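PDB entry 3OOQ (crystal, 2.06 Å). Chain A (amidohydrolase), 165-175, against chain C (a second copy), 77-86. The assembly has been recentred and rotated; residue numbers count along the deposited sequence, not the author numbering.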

# COMPACT_ATOMS: atom_id res chain seq x y z
N ARG A 165 -3.62 -10.11 9.70
CA ARG A 165 -4.54 -9.95 8.56
C ARG A 165 -5.69 -8.96 8.87
O ARG A 165 -6.58 -8.76 8.06
CB ARG A 165 -5.10 -11.32 8.11
CG ARG A 165 -4.04 -12.27 7.47
CD ARG A 165 -4.57 -13.72 7.29
NE ARG A 165 -5.90 -13.72 6.66
CZ ARG A 165 -6.12 -13.84 5.36
NH1 ARG A 165 -7.36 -13.79 4.89
NH2 ARG A 165 -5.09 -14.00 4.52
N LYS A 166 -5.67 -8.35 10.06
CA LYS A 166 -6.72 -7.39 10.43
C LYS A 166 -8.09 -8.06 10.50
O LYS A 166 -9.11 -7.45 10.19
CB LYS A 166 -6.78 -6.23 9.42
CG LYS A 166 -6.09 -4.95 9.84
CD LYS A 166 -4.60 -5.11 9.97
CE LYS A 166 -4.08 -4.30 11.14
NZ LYS A 166 -2.76 -3.69 10.83
N GLN A 167 -8.09 -9.34 10.87
CA GLN A 167 -9.26 -10.18 10.70
C GLN A 167 -9.53 -10.92 12.00
O GLN A 167 -8.60 -11.17 12.78
CB GLN A 167 -8.97 -11.15 9.54
CG GLN A 167 -9.92 -12.32 9.36
CD GLN A 167 -9.55 -13.14 8.13
OE1 GLN A 167 -8.52 -12.90 7.49
NE2 GLN A 167 -10.39 -14.11 7.79
N THR A 168 -10.79 -11.29 12.22
CA THR A 168 -11.15 -12.08 13.40
C THR A 168 -10.50 -13.47 13.31
O THR A 168 -10.61 -14.11 12.28
CB THR A 168 -12.68 -12.22 13.51
OG1 THR A 168 -13.28 -10.92 13.42
CG2 THR A 168 -13.09 -12.89 14.83
N PRO A 169 -9.84 -13.96 14.38
CA PRO A 169 -9.62 -13.41 15.72
C PRO A 169 -8.32 -12.64 15.88
O PRO A 169 -7.29 -13.05 15.34
CB PRO A 169 -9.54 -14.65 16.60
CG PRO A 169 -8.83 -15.68 15.70
CD PRO A 169 -9.36 -15.37 14.28
N SER A 170 -8.37 -11.54 16.62
CA SER A 170 -7.16 -10.84 17.00
C SER A 170 -6.89 -10.95 18.51
O SER A 170 -5.87 -10.48 18.97
CB SER A 170 -7.23 -9.38 16.56
OG SER A 170 -8.36 -8.74 17.13
N THR A 171 -7.79 -11.60 19.25
CA THR A 171 -7.69 -11.73 20.71
C THR A 171 -8.04 -13.16 21.08
O THR A 171 -8.70 -13.86 20.28
CB THR A 171 -8.70 -10.83 21.48
OG1 THR A 171 -10.05 -11.23 21.15
CG2 THR A 171 -8.53 -9.34 21.12
N ARG A 172 -7.67 -13.57 22.29
CA ARG A 172 -8.07 -14.88 22.79
C ARG A 172 -9.59 -15.05 22.85
O ARG A 172 -10.07 -16.16 22.68
CB ARG A 172 -7.49 -15.13 24.18
CG ARG A 172 -6.00 -15.45 24.17
CD ARG A 172 -5.52 -15.78 25.58
NE ARG A 172 -4.19 -16.39 25.57
CZ ARG A 172 -3.04 -15.73 25.47
NH1 ARG A 172 -3.02 -14.40 25.37
NH2 ARG A 172 -1.90 -16.41 25.47
N MSE A 173 -10.31 -13.97 23.15
CA MSE A 173 -11.77 -14.00 23.17
C MSE A 173 -12.29 -14.38 21.79
O MSE A 173 -13.25 -15.15 21.69
CB MSE A 173 -12.38 -12.63 23.52
CG MSE A 173 -11.92 -11.98 24.81
SE MSE A 173 -12.94 -10.31 25.19
CE MSE A 173 -12.38 -9.28 23.58
N GLY A 174 -11.68 -13.80 20.75
CA GLY A 174 -12.09 -14.03 19.37
C GLY A 174 -11.81 -15.46 18.93
O GLY A 174 -12.62 -16.07 18.24
N THR A 175 -10.66 -16.00 19.35
CA THR A 175 -10.28 -17.37 19.00
C THR A 175 -11.32 -18.35 19.54
O THR A 175 -11.81 -19.21 18.80
CB THR A 175 -8.86 -17.70 19.54
OG1 THR A 175 -7.91 -16.83 18.93
CG2 THR A 175 -8.46 -19.15 19.22
N TYR C 77 -0.11 -7.64 23.23
CA TYR C 77 -0.60 -8.88 23.79
C TYR C 77 -1.98 -8.78 24.44
O TYR C 77 -2.47 -9.77 25.03
CB TYR C 77 0.41 -9.40 24.81
CG TYR C 77 1.72 -9.86 24.19
CD1 TYR C 77 1.77 -10.97 23.32
CD2 TYR C 77 2.92 -9.22 24.50
CE1 TYR C 77 3.00 -11.41 22.76
CE2 TYR C 77 4.16 -9.66 23.97
CZ TYR C 77 4.19 -10.74 23.11
OH TYR C 77 5.41 -11.16 22.60
N SER C 78 -2.60 -7.61 24.36
CA SER C 78 -3.90 -7.39 25.00
C SER C 78 -5.01 -8.21 24.35
O SER C 78 -5.06 -8.31 23.13
CB SER C 78 -4.28 -5.91 25.00
OG SER C 78 -5.53 -5.73 25.67
N ASP C 79 -5.89 -8.76 25.19
CA ASP C 79 -7.02 -9.57 24.73
C ASP C 79 -8.36 -8.88 24.90
O ASP C 79 -9.41 -9.51 24.74
CB ASP C 79 -7.01 -10.93 25.43
CG ASP C 79 -5.90 -11.83 24.90
OD1 ASP C 79 -5.12 -12.39 25.70
OD2 ASP C 79 -5.78 -11.93 23.66
N GLY C 80 -8.33 -7.58 25.19
CA GLY C 80 -9.54 -6.86 25.59
C GLY C 80 -10.48 -6.35 24.51
O GLY C 80 -11.63 -6.03 24.82
N ASN C 81 -10.04 -6.28 23.25
CA ASN C 81 -10.86 -5.73 22.18
C ASN C 81 -10.74 -6.54 20.90
O ASN C 81 -9.70 -6.49 20.24
CB ASN C 81 -10.43 -4.27 21.87
CG ASN C 81 -11.01 -3.24 22.83
OD1 ASN C 81 -12.24 -3.06 22.93
ND2 ASN C 81 -10.14 -2.52 23.49
N GLU C 82 -11.80 -7.25 20.53
CA GLU C 82 -11.80 -7.94 19.24
C GLU C 82 -12.16 -6.93 18.13
O GLU C 82 -13.24 -6.97 17.55
CB GLU C 82 -12.75 -9.15 19.28
CG GLU C 82 -12.69 -10.07 18.06
CD GLU C 82 -11.27 -10.47 17.71
OE1 GLU C 82 -10.78 -9.94 16.69
OE2 GLU C 82 -10.64 -11.25 18.45
N ALA C 83 -11.23 -6.04 17.83
CA ALA C 83 -11.50 -4.89 16.97
C ALA C 83 -11.40 -5.20 15.47
O ALA C 83 -10.74 -4.47 14.73
CB ALA C 83 -10.55 -3.71 17.37
N THR C 84 -12.07 -6.25 15.02
CA THR C 84 -11.96 -6.74 13.63
C THR C 84 -13.36 -6.91 13.03
O THR C 84 -13.52 -7.45 11.94
CB THR C 84 -11.26 -8.12 13.62
OG1 THR C 84 -12.00 -9.01 14.48
CG2 THR C 84 -9.81 -8.01 14.14
N ASP C 85 -14.36 -6.41 13.76
CA ASP C 85 -15.77 -6.60 13.45
C ASP C 85 -16.51 -5.78 14.50
O ASP C 85 -16.27 -5.99 15.69
CB ASP C 85 -16.14 -8.09 13.60
CG ASP C 85 -17.56 -8.41 13.17
OD1 ASP C 85 -17.80 -9.58 12.84
OD2 ASP C 85 -18.45 -7.52 13.17
N PRO C 86 -17.36 -4.81 14.08
CA PRO C 86 -18.04 -3.93 15.03
C PRO C 86 -19.13 -4.61 15.87
O PRO C 86 -19.64 -4.01 16.81
CB PRO C 86 -18.67 -2.84 14.12
CG PRO C 86 -18.87 -3.52 12.80
CD PRO C 86 -17.67 -4.45 12.67
O HOH W 1 -12.60 -9.53 10.49
O HOH W 2 -16.02 -11.58 13.18
O HOH W 3 -7.98 -6.17 17.63
O HOH W 4 -0.84 -12.77 24.98

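A single carboxylate, that of Glu C82, is held by the two residues that lead into a helix in the other copy. Its OE1 accepts from Ser A170 N at 2.9 Å and from Ser A170 OG at 2.7 Å, while its OE2 accepts from Thr A171 N at 3.0 Å and from Thr A171 OG1 at 2.8 Å. A weak bond from Ser A170 N to OE2, also 2.9 Å, makes that amide straddle both oxygens. Two consecutive residues thus offer backbone and hydroxyl donors together, a fitting answer to a buried negative charge that meets no cationic side chain in this contact.

The two segments run past each other in opposite directions: Gln A167 lies nearest Thr C84, and Thr A171 nearest Asp C79, with CA atoms 5.3 and 4.6 Å apart. Neither forms a strand here, and no backbone-to-backbone bond joins them; acidic side chains of chain C take backbone and side-chain donors of chain A instead.

Thr A171 does double duty. As N-cap, its OG1 accepts from Gly A174 N at 3.1 Å, and the same OG1 donates to Glu C82 OE2. Gly A174 leaves the space that this carboxylate needs: its CA is 3.3 Å from Glu C82 OE2, and an ideal CB would lie only 1.9 Å from that oxygen.

Just after the N-cap, Asp C79 takes the first amide of the helix, Arg A172 N, on OD2 at 2.9 Å with a nearly straight angle of 169°. Its other oxygen, OD1, forms a salt bridge with Arg A172 NH1 at 2.9 Å, approaching the guanidinium at its edge, near its plane. One acid therefore reads both the backbone and the side chain of the same residue. Beside it, the selenomethionine Met A173 lays its methyl on the opposing backbone, CE lying 3.2 Å from Asp C79 O and 3.7 Å from Glu C82 N.

Toward the other end, the CA-to-CB bond of Thr C84 points toward chain A. Its OG1 donates to Glu C82 OE1 at 2.7 Å, a further donor to that carboxylate, from its own chain, and lies 2.5 Å from Thr A168 OG1. Its methyl CG2 packs 3.6 Å from Gln A167 C and 3.4 Å from Ser A170 OG. Waters bridge the two stretches as well: water 1 links Thr A168 N to Thr C84 O, and water 3 donates to both Ser A170 OG and Asn C81 O.

The rule is economical: two acids, set three residues apart, meet three consecutive amides leading into a helix, with hydroxyls completing the pocket.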